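Local structure of pyridine nucleotide-disulphide oxidoreductase dimerisation region (Escherichia coli BL21, 6KYY) at residues N79-V82 with N83-N87; V139-I143 with P144-T148; T289-D292 with N293-A296; K414-D418 with A419-Y423. The protein is an FAD-dependent flavoprotein disulfide reductase, induced by hypochlorous acid and probably involved in resistance to reactive chlorine stress, that binds copper through its paired cysteines. All blocks are in the same frame, centred on the assembly; numbering follows the deposited sequence.

Interaction 1: N79-V82 with N83-N87; sequences NEVV and NFLRN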
loop_
_atom_site.group_PDB
_atom_site.type_symbol
_atom_site.label_atom_id
_atom_site.label_comp_id
_atom_site.label_asym_id
_atom_site.label_seq_id
_atom_site.Cartn_x
_atom_site.Cartn_y
_atom_site.Cartn_z
ATOM N N ASN B 79 -5.746 -15.795 -16.643
ATOM C CA ASN B 79 -5.525 -17.233 -16.757
ATOM C C ASN B 79 -4.093 -17.608 -16.394
ATOM O O ASN B 79 -3.861 -18.614 -15.714
ATOM C CB ASN B 79 -5.853 -17.706 -18.172
ATOM C CG ASN B 79 -7.340 -17.847 -18.408
ATOM O OD1 ASN B 79 -8.124 -17.950 -17.467
ATOM N ND2 ASN B 79 -7.737 -17.850 -19.675
ATOM N N GLU B 80 -3.117 -16.809 -16.837
ATOM C CA GLU B 80 -1.719 -17.127 -16.561
ATOM C C GLU B 80 -1.407 -17.052 -15.072
ATOM O O GLU B 80 -0.558 -17.803 -14.577
ATOM C CB GLU B 80 -0.803 -16.185 -17.341
ATOM C CG GLU B 80 -0.520 -16.630 -18.766
ATOM C CD GLU B 80 -0.605 -15.488 -19.761
ATOM O OE1 GLU B 80 -0.351 -14.332 -19.364
ATOM O OE2 GLU B 80 -0.927 -15.748 -20.940
ATOM N N VAL B 81 -2.081 -16.161 -14.345
ATOM C CA VAL B 81 -1.824 -16.025 -12.915
ATOM C C VAL B 81 -2.515 -17.134 -12.131
ATOM O O VAL B 81 -1.931 -17.705 -11.203
ATOM C CB VAL B 81 -2.255 -14.628 -12.431
ATOM C CG1 VAL B 81 -2.092 -14.514 -10.925
ATOM C CG2 VAL B 81 -1.449 -13.550 -13.140
ATOM N N VAL B 82 -3.760 -17.465 -12.483
ATOM C CA VAL B 82 -4.448 -18.541 -11.772
ATOM C C VAL B 82 -3.775 -19.879 -12.047
ATOM O O VAL B 82 -3.684 -20.733 -11.157
ATOM C CB VAL B 82 -5.953 -18.570 -12.122
ATOM C CG1 VAL B 82 -6.570 -17.182 -11.992
ATOM C CG2 VAL B 82 -6.205 -19.145 -13.515
ATOM N N ASN B 83 -3.271 -20.081 -13.268
ATOM C CA ASN B 83 -2.692 -21.370 -13.623
ATOM C C ASN B 83 -1.293 -21.538 -13.055
ATOM O O ASN B 83 -0.886 -22.663 -12.749
ATOM C CB ASN B 83 -2.672 -21.539 -15.143
ATOM C CG ASN B 83 -4.006 -22.003 -15.696
ATOM O OD1 ASN B 83 -4.638 -22.907 -15.150
ATOM N ND2 ASN B 83 -4.447 -21.376 -16.780
ATOM N N PHE B 84 -0.544 -20.443 -12.909
ATOM C CA PHE B 84 0.766 -20.538 -12.279
ATOM C C PHE B 84 0.638 -20.893 -10.803
ATOM O O PHE B 84 1.365 -21.757 -10.301
ATOM C CB PHE B 84 1.538 -19.230 -12.444
ATOM C CG PHE B 84 2.882 -19.240 -11.774
ATOM C CD1 PHE B 84 4.007 -19.660 -12.461
ATOM C CD2 PHE B 84 3.019 -18.843 -10.452
ATOM C CE1 PHE B 84 5.245 -19.680 -11.846
ATOM C CE2 PHE B 84 4.251 -18.867 -9.831
ATOM C CZ PHE B 84 5.366 -19.282 -10.530
ATOM N N LEU B 85 -0.278 -20.233 -10.093
ATOM C CA LEU B 85 -0.402 -20.471 -8.661
ATOM C C LEU B 85 -1.158 -21.759 -8.359
ATOM O O LEU B 85 -0.950 -22.352 -7.296
ATOM C CB LEU B 85 -1.078 -19.276 -7.987
ATOM C CG LEU B 85 -0.128 -18.100 -7.735
ATOM C CD1 LEU B 85 -0.881 -16.780 -7.672
ATOM C CD2 LEU B 85 0.682 -18.323 -6.467
ATOM N N ARG B 86 -2.024 -22.209 -9.270
ATOM C CA ARG B 86 -2.656 -23.514 -9.093
ATOM C C ARG B 86 -1.629 -24.635 -9.189
ATOM O O ARG B 86 -1.654 -25.579 -8.391
ATOM C CB ARG B 86 -3.763 -23.712 -10.128
ATOM C CG ARG B 86 -4.518 -25.027 -9.985
ATOM C CD ARG B 86 -5.369 -25.323 -11.210
ATOM N NE ARG B 86 -6.405 -24.315 -11.419
ATOM C CZ ARG B 86 -7.157 -24.232 -12.511
ATOM N NH1 ARG B 86 -6.994 -25.101 -13.500
ATOM N NH2 ARG B 86 -8.075 -23.280 -12.616
ATOM N N ASN B 87 -0.715 -24.546 -10.160
ATOM C CA ASN B 87 0.325 -25.560 -10.292
ATOM C C ASN B 87 1.344 -25.465 -9.164
ATOM O O ASN B 87 1.885 -26.491 -8.732
ATOM C CB ASN B 87 1.015 -25.428 -11.649
ATOM C CG ASN B 87 1.928 -26.598 -11.954
ATOM O OD1 ASN B 87 3.150 -26.490 -11.858
ATOM N ND2 ASN B 87 1.337 -27.728 -12.324
#

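Interaction 2: V139-I143 with P144-T148; sequences VVPPI and PGITT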
loop_
_atom_site.group_PDB
_atom_site.type_symbol
_atom_site.label_atom_id
_atom_site.label_comp_id
_atom_site.label_asym_id
_atom_site.label_seq_id
_atom_site.Cartn_x
_atom_site.Cartn_y
_atom_site.Cartn_z
ATOM N N VAL B 139 -24.994 -18.865 -3.459
ATOM C CA VAL B 139 -26.411 -18.894 -3.117
ATOM C C VAL B 139 -27.204 -18.485 -4.349
ATOM O O VAL B 139 -26.911 -17.460 -4.976
ATOM C CB VAL B 139 -26.712 -17.964 -1.930
ATOM C CG1 VAL B 139 -28.208 -17.704 -1.817
ATOM C CG2 VAL B 139 -26.173 -18.557 -0.641
ATOM N N VAL B 140 -28.197 -19.288 -4.705
ATOM C CA VAL B 140 -29.052 -19.038 -5.862
ATOM C C VAL B 140 -30.415 -18.585 -5.348
ATOM O O VAL B 140 -31.103 -19.361 -4.673
ATOM C CB VAL B 140 -29.183 -20.284 -6.752
ATOM C CG1 VAL B 140 -29.845 -19.924 -8.071
ATOM C CG2 VAL B 140 -27.818 -20.912 -6.988
ATOM N N PRO B 141 -30.839 -17.351 -5.630
ATOM C CA PRO B 141 -32.142 -16.903 -5.144
ATOM C C PRO B 141 -33.263 -17.660 -5.828
ATOM O O PRO B 141 -33.128 -18.086 -6.989
ATOM C CB PRO B 141 -32.164 -15.408 -5.517
ATOM C CG PRO B 141 -30.734 -15.046 -5.783
ATOM C CD PRO B 141 -30.110 -16.284 -6.333
ATOM N N PRO B 142 -34.399 -17.853 -5.151
ATOM C CA PRO B 142 -35.512 -18.630 -5.738
ATOM C C PRO B 142 -36.341 -17.803 -6.715
ATOM O O PRO B 142 -37.493 -17.432 -6.469
ATOM C CB PRO B 142 -36.308 -19.062 -4.499
ATOM C CG PRO B 142 -35.709 -18.326 -3.309
ATOM C CD PRO B 142 -34.738 -17.322 -3.824
ATOM N N ILE B 143 -35.746 -17.503 -7.859
ATOM C CA ILE B 143 -36.388 -16.738 -8.926
ATOM C C ILE B 143 -36.572 -17.663 -10.121
ATOM O O ILE B 143 -35.599 -18.285 -10.560
ATOM C CB ILE B 143 -35.565 -15.497 -9.317
ATOM C CG1 ILE B 143 -35.185 -14.698 -8.069
ATOM C CG2 ILE B 143 -36.340 -14.626 -10.291
ATOM C CD1 ILE B 143 -34.048 -13.723 -8.287
ATOM N N PRO B 144 -37.782 -17.787 -10.666
ATOM C CA PRO B 144 -38.004 -18.740 -11.762
ATOM C C PRO B 144 -37.173 -18.401 -12.991
ATOM O O PRO B 144 -36.999 -17.233 -13.347
ATOM C CB PRO B 144 -39.506 -18.611 -12.049
ATOM C CG PRO B 144 -40.092 -17.988 -10.826
ATOM C CD PRO B 144 -39.023 -17.122 -10.239
ATOM N N GLY B 145 -36.657 -19.442 -13.637
ATOM C CA GLY B 145 -35.891 -19.267 -14.854
ATOM C C GLY B 145 -34.468 -18.801 -14.663
ATOM O O GLY B 145 -33.890 -18.224 -15.588
ATOM N N ILE B 146 -33.879 -19.030 -13.491
ATOM C CA ILE B 146 -32.497 -18.624 -13.262
ATOM C C ILE B 146 -31.514 -19.744 -13.598
ATOM O O ILE B 146 -30.399 -19.472 -14.055
ATOM C CB ILE B 146 -32.318 -18.142 -11.810
ATOM C CG1 ILE B 146 -30.916 -17.565 -11.599
ATOM C CG2 ILE B 146 -32.589 -19.267 -10.820
ATOM C CD1 ILE B 146 -30.823 -16.606 -10.434
ATOM N N THR B 147 -31.909 -21.004 -13.401
ATOM C CA THR B 147 -31.024 -22.127 -13.684
ATOM C C THR B 147 -30.926 -22.414 -15.179
ATOM O O THR B 147 -29.865 -22.828 -15.660
ATOM C CB THR B 147 -31.511 -23.372 -12.934
ATOM O OG1 THR B 147 -31.447 -23.135 -11.522
ATOM C CG2 THR B 147 -30.659 -24.590 -13.272
ATOM N N THR B 148 -32.001 -22.175 -15.927
ATOM C CA THR B 148 -32.064 -22.574 -17.329
ATOM C C THR B 148 -31.643 -21.473 -18.295
ATOM O O THR B 148 -31.197 -21.778 -19.406
ATOM C CB THR B 148 -33.483 -23.027 -17.680
ATOM O OG1 THR B 148 -34.254 -21.898 -18.113
ATOM C CG2 THR B 148 -34.158 -23.657 -16.468
#

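Interaction 3: T289-D292 with N293-A296; sequences TTAD and NIWA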
loop_
_atom_site.group_PDB
_atom_site.type_symbol
_atom_site.label_atom_id
_atom_site.label_comp_id
_atom_site.label_asym_id
_atom_site.label_seq_id
_atom_site.Cartn_x
_atom_site.Cartn_y
_atom_site.Cartn_z
ATOM N N THR B 289 -15.882 -29.237 16.062
ATOM C CA THR B 289 -17.246 -29.620 15.745
ATOM C C THR B 289 -17.807 -30.512 16.853
ATOM O O THR B 289 -17.101 -30.914 17.782
ATOM C CB THR B 289 -17.304 -30.322 14.387
ATOM O OG1 THR B 289 -18.602 -30.141 13.808
ATOM C CG2 THR B 289 -17.027 -31.803 14.533
ATOM N N THR B 290 -19.103 -30.818 16.753
ATOM C CA THR B 290 -19.762 -31.610 17.787
ATOM C C THR B 290 -19.221 -33.033 17.875
ATOM O O THR B 290 -19.434 -33.698 18.893
ATOM C CB THR B 290 -21.272 -31.642 17.550
ATOM O OG1 THR B 290 -21.536 -31.981 16.182
ATOM C CG2 THR B 290 -21.887 -30.285 17.860
ATOM N N ALA B 291 -18.535 -33.510 16.843
ATOM C CA ALA B 291 -17.907 -34.824 16.853
ATOM C C ALA B 291 -16.443 -34.694 17.252
ATOM O O ALA B 291 -15.753 -33.766 16.821
ATOM C CB ALA B 291 -18.019 -35.494 15.482
ATOM N N ASP B 292 -15.973 -35.627 18.077
ATOM C CA ASP B 292 -14.600 -35.563 18.553
ATOM C C ASP B 292 -13.623 -35.940 17.444
ATOM O O ASP B 292 -13.916 -36.775 16.582
ATOM C CB ASP B 292 -14.399 -36.475 19.765
ATOM C CG ASP B 292 -15.216 -37.748 19.685
ATOM O OD1 ASP B 292 -15.875 -37.974 18.649
ATOM O OD2 ASP B 292 -15.197 -38.522 20.665
ATOM N N ASN B 293 -12.454 -35.298 17.474
ATOM C CA ASN B 293 -11.386 -35.468 16.490
ATOM C C ASN B 293 -11.792 -35.001 15.096
ATOM O O ASN B 293 -11.167 -35.389 14.102
ATOM C CB ASN B 293 -10.893 -36.919 16.438
ATOM C CG ASN B 293 -10.229 -37.352 17.729
ATOM O OD1 ASN B 293 -9.154 -36.865 18.081
ATOM N ND2 ASN B 293 -10.867 -38.273 18.442
ATOM N N ILE B 294 -12.822 -34.164 14.995
ATOM C CA ILE B 294 -13.231 -33.558 13.733
ATOM C C ILE B 294 -13.209 -32.046 13.908
ATOM O O ILE B 294 -13.865 -31.510 14.811
ATOM C CB ILE B 294 -14.620 -34.036 13.282
ATOM C CG1 ILE B 294 -14.582 -35.512 12.874
ATOM C CG2 ILE B 294 -15.142 -33.151 12.151
ATOM C CD1 ILE B 294 -13.951 -35.768 11.525
ATOM N N TRP B 295 -12.454 -31.365 13.054
ATOM C CA TRP B 295 -12.364 -29.914 13.056
ATOM C C TRP B 295 -13.045 -29.347 11.818
ATOM O O TRP B 295 -13.260 -30.043 10.822
ATOM C CB TRP B 295 -10.904 -29.446 13.090
ATOM C CG TRP B 295 -10.218 -29.601 14.411
ATOM C CD1 TRP B 295 -9.945 -28.614 15.312
ATOM C CD2 TRP B 295 -9.695 -30.811 14.972
ATOM N NE1 TRP B 295 -9.294 -29.135 16.403
ATOM C CE2 TRP B 295 -9.128 -30.482 16.219
ATOM C CE3 TRP B 295 -9.655 -32.142 14.544
ATOM C CZ2 TRP B 295 -8.529 -31.434 17.042
ATOM C CZ3 TRP B 295 -9.058 -33.084 15.361
ATOM C CH2 TRP B 295 -8.505 -32.727 16.596
ATOM N N ALA B 296 -13.376 -28.061 11.889
ATOM C CA ALA B 296 -13.891 -27.319 10.747
ATOM C C ALA B 296 -13.163 -25.987 10.668
ATOM O O ALA B 296 -12.995 -25.306 11.685
ATOM C CB ALA B 296 -15.401 -27.100 10.852
#

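Interaction 4: K414-D418 with A419-Y423; sequences KMVMD and AGLPY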
loop_
_atom_site.group_PDB
_atom_site.type_symbol
_atom_site.label_atom_id
_atom_site.label_comp_id
_atom_site.label_asym_id
_atom_site.label_seq_id
_atom_site.Cartn_x
_atom_site.Cartn_y
_atom_site.Cartn_z
ATOM N N LYS B 414 -5.409 -0.722 12.126
ATOM C CA LYS B 414 -5.713 -1.885 12.954
ATOM C C LYS B 414 -4.597 -2.171 13.946
ATOM O O LYS B 414 -4.848 -2.724 15.024
ATOM C CB LYS B 414 -5.960 -3.104 12.064
ATOM C CG LYS B 414 -6.468 -4.327 12.806
ATOM C CD LYS B 414 -5.545 -5.515 12.604
ATOM C CE LYS B 414 -6.273 -6.815 12.882
ATOM N NZ LYS B 414 -7.067 -6.732 14.137
ATOM N N MET B 415 -3.364 -1.794 13.605
ATOM C CA MET B 415 -2.222 -2.052 14.476
ATOM C C MET B 415 -2.400 -1.386 15.836
ATOM O O MET B 415 -2.430 -2.057 16.874
ATOM C CB MET B 415 -0.942 -1.565 13.799
ATOM C CG MET B 415 -0.233 -2.610 12.967
ATOM S SD MET B 415 0.743 -3.734 13.977
ATOM C CE MET B 415 0.590 -5.238 13.022
ATOM N N VAL B 416 -2.523 -0.056 15.851
ATOM C CA VAL B 416 -2.590 0.665 17.115
ATOM C C VAL B 416 -3.919 0.449 17.829
ATOM O O VAL B 416 -4.001 0.649 19.047
ATOM C CB VAL B 416 -2.324 2.166 16.897
ATOM C CG1 VAL B 416 -1.103 2.365 16.020
ATOM C CG2 VAL B 416 -3.531 2.842 16.281
ATOM N N MET B 417 -4.970 0.044 17.111
ATOM C CA MET B 417 -6.232 -0.262 17.777
ATOM C C MET B 417 -6.127 -1.557 18.572
ATOM O O MET B 417 -6.677 -1.661 19.675
ATOM C CB MET B 417 -7.366 -0.343 16.755
ATOM C CG MET B 417 -7.850 1.017 16.281
ATOM S SD MET B 417 -9.470 1.038 15.484
ATOM C CE MET B 417 -9.870 -0.703 15.439
ATOM N N ASP B 418 -5.420 -2.553 18.032
ATOM C CA ASP B 418 -5.202 -3.790 18.773
ATOM C C ASP B 418 -4.306 -3.557 19.983
ATOM O O ASP B 418 -4.545 -4.120 21.058
ATOM C CB ASP B 418 -4.596 -4.851 17.855
ATOM C CG ASP B 418 -5.614 -5.456 16.909
ATOM O OD1 ASP B 418 -5.201 -6.098 15.920
ATOM O OD2 ASP B 418 -6.829 -5.292 17.154
ATOM N N ALA B 419 -3.276 -2.725 19.831
ATOM C CA ALA B 419 -2.342 -2.437 20.912
ATOM C C ALA B 419 -2.865 -1.399 21.896
ATOM O O ALA B 419 -2.138 -1.033 22.826
ATOM C CB ALA B 419 -1.002 -1.972 20.336
ATOM N N GLY B 420 -4.091 -0.913 21.716
ATOM C CA GLY B 420 -4.669 0.032 22.652
ATOM C C GLY B 420 -3.987 1.379 22.713
ATOM O O GLY B 420 -4.099 2.072 23.726
ATOM N N LEU B 421 -3.280 1.770 21.657
ATOM C CA LEU B 421 -2.607 3.057 21.629
ATOM C C LEU B 421 -3.579 4.156 21.196
ATOM O O LEU B 421 -4.553 3.886 20.486
ATOM C CB LEU B 421 -1.413 3.007 20.680
ATOM C CG LEU B 421 -0.468 1.818 20.875
ATOM C CD1 LEU B 421 0.598 1.793 19.792
ATOM C CD2 LEU B 421 0.165 1.848 22.259
ATOM N N PRO B 422 -3.349 5.397 21.615
ATOM C CA PRO B 422 -4.269 6.482 21.258
ATOM C C PRO B 422 -4.088 6.920 19.809
ATOM O O PRO B 422 -3.192 6.472 19.094
ATOM C CB PRO B 422 -3.904 7.613 22.226
ATOM C CG PRO B 422 -2.569 7.272 22.781
ATOM C CD PRO B 422 -2.216 5.859 22.438
ATOM N N TYR B 423 -4.982 7.819 19.384
ATOM C CA TYR B 423 -4.900 8.379 18.040
ATOM C C TYR B 423 -3.655 9.231 17.846
ATOM O O TYR B 423 -3.254 9.470 16.702
ATOM C CB TYR B 423 -6.148 9.212 17.736
ATOM C CG TYR B 423 -6.067 10.638 18.241
ATOM C CD1 TYR B 423 -5.641 11.670 17.412
ATOM C CD2 TYR B 423 -6.418 10.951 19.548
ATOM C CE1 TYR B 423 -5.559 12.968 17.873
ATOM C CE2 TYR B 423 -6.344 12.250 20.016
ATOM C CZ TYR B 423 -5.916 13.253 19.173
ATOM O OH TYR B 423 -5.841 14.548 19.633
#

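Interaction 1: N79-V82 with N83-N87
Leu-85 lies alongside Val-81 one helical turn on, both side chains pointing the same way, and its CD1 meets Val-81 CG1 at 4.1 Å. CG1 of Val-81 stands anti to the backbone N (chi1 176°), which turns that methyl forward along the helix to its partner. The pair faces helix 55-65: Val-81 packs on Ile-56 and Thr-60, Leu-85 on Ile-56, and Val-82 on Pro-57. Beneath the side chains run four successive i to i+4 backbone bonds, from Asn-83 N to Asn-79 O through to Arg-86 N to Val-82 O; Leu-85 N to Val-81 O, at 3.2 Å, lies directly under the apolar pair.

On another side of the helix Asn-83 folds back: its CG is anti to the carbonyl carbon (chi1 -82°), and ND2 comes within 3.0 Å of Asn-79 O, the acceptor that already takes Asn-83 N. OD1 of the same amide lies 3.6 Å above one face of the Arg-86 guanidinium, offset toward its rim. That group is held by NE bonding to Asn-52, and it packs on Ala-44 and Tyr-46 of the FAD-binding segment. Phe-84 and Leu-85 both touch Arg-376 of the second subunit. These turns form the middle of helix 71-94 in the FAD-binding part of a pyridine nucleotide-disulfide oxidoreductase, packed against the helix that begins with Cys-55 and running on to the copper ligands Asn-87 and His-91.

Interaction 2: V139-I143 with P144-T148
Chi1 of Ile-146 (-174°) carries CG1 away from the backbone N and leaves the branch CG2 between N and the carbonyl carbon, directed back at the preceding turn; Val-140 answers with CG1, which its own chi1 (-169°) likewise swings away from N. The two methyls, Val-140 CG1 and Ile-146 CG2, meet at 3.9 Å as the side chains cross obliquely. Further out, Ile-146 CD1 reaches the ring carbon CD of Pro-141 at 4.2 Å, and here the two groups lie roughly at right angles.

The chain comes round to make this contact through a type II beta turn from Ile-143 to Ile-146, with Pro-144 and Gly-145 at its two central positions; Gly-145 supplies the positive phi (78°) that the third position of such a turn requires. Its closing bond, Ile-146 N to Ile-143 O, is weak at 3.5 Å, and Ile-146 CG2 sits near that same Ile-143 oxygen. Just upstream, Pro-142 is the centre of an inverse gamma turn, drawn shut by Ile-143 N to Pro-141 O at 2.8 Å. Ile-143 CG2 rests on CD of Pro-144 at 3.7 Å, the side chain crossing the ring.

Ile-143 and Ile-146 both pack on Ile-232 of strand 231-234, while Ile-146 and Pro-141 share Ile-255 of strand 252-255. Backbone bonds from Val-139 to Gly-258 and from Pro-144 to Ile-232 hold the loop at two places.

Interaction 3: T289-D292 with N293-A296
Thr-289 and Ile-294 lie side by side, their side chains pointing the same way and each presenting its CG2 methyl to the other; the modelled separation of those two methyls is too short to be trusted at this resolution. Thr-289 CG2 lies between its own backbone N and carbonyl carbon, which directs the methyl over Ile-294 and leaves OG1 anti to N (chi1 -153°), where it makes a weak hydrogen bond to Val-282 O. Ile-294 brings up its own CG2 because that branch is anti to N, while CG1 and the end of the chain lead off elsewhere. Below the methyls, Thr-289 N bonds to Ile-294 O at 3.3 Å. Ala-291 CB adds an apolar contact with Ile-294 CB at 4.3 Å.

What brings Thr-289 and Ile-294 together is a type II beta turn from Ala-291 to Ile-294, closed by a weak bond from Ile-294 N to Ala-291 O at 3.5 Å. Asn-293 takes its third position with a positive phi of 65°, and Asp-292 holds the second.

Farther out, Thr-290 OG1 is bonded to Gly-272 O and Ala-274 N, tying the loop to residues 272-274, and Thr-289 packs on Ile-273. Strand 294-296 in turn joins strand 130-132 through backbone bonds of Asn-293 and Trp-295, and the Trp-295 ring stacks on Phe-131 and reaches helix 307-321. The turn thus delivers the chain into the mixed sheet of the FAD-binding part. Its own closing bond is weak, Thr-289 N to Ile-294 O is the firmer of the two, and the rest is apolar packing, so the turn probably relies on both.

Interaction 4: K414-D418 with A419-Y423
Helix 406-418 ends in a Schellman motif: Gly-420 turns to positive phi (66°), Leu-421 N bonds back to Val-416 O at 2.9 Å, and Gly-420 N makes a weak bond to Met-417 O. Ala-419 N still keeps the helical pattern, reaching Met-415 O at 3.1 Å. Across the motif Leu-421 folds back on Val-416, their CB atoms 4.0 Å apart and the side chains crossing at about a right angle. Leu-421 CG is anti to its carbonyl carbon (chi1 -49°); this and an extended chi2 (174°) bring CD1 to 4.1 Å from Val-416 CB. Val-416 also packs on Ile-425 and Leu-426 of helix 424-428, and on Met-415 of the second subunit.

Within the last turn, Lys-414 NZ forms a salt bridge to Asp-418 OD1 at 2.7 Å, on the oxygen's syn lone pair. Asn-334 takes part at both ends, accepting from NZ through its O and donating to Asp-418 OD2 through ND2. Lys-414 and Asp-418 also pack on Gln-429 of the second subunit. With both its oxygens occupied, the carboxylate is probably held in one rotation, and the nearby lysine would be expected to favour its ionised form.

All four contacts are local and follow one another in series, so none nests in or crosses another. Interaction 1 closes no loop: it links successive turns of helix 71-94, beside helix 55-65 and the second subunit. Interaction 2 turns the chain between strands 136-138 and 152-153, resting on strands 231-234 and 252-255. Interaction 3 turns the chain into strand 294-296, back in the mixed sheet that holds strand 130-132. Interaction 4, in the dimerisation domain, ends helix 406-418 and leads toward helix 424-428. Interactions 1 and 4 both touch the second subunit, though their centres are about 37 Å apart; interactions 2 and 4 lie on opposite sides of the chain's centre.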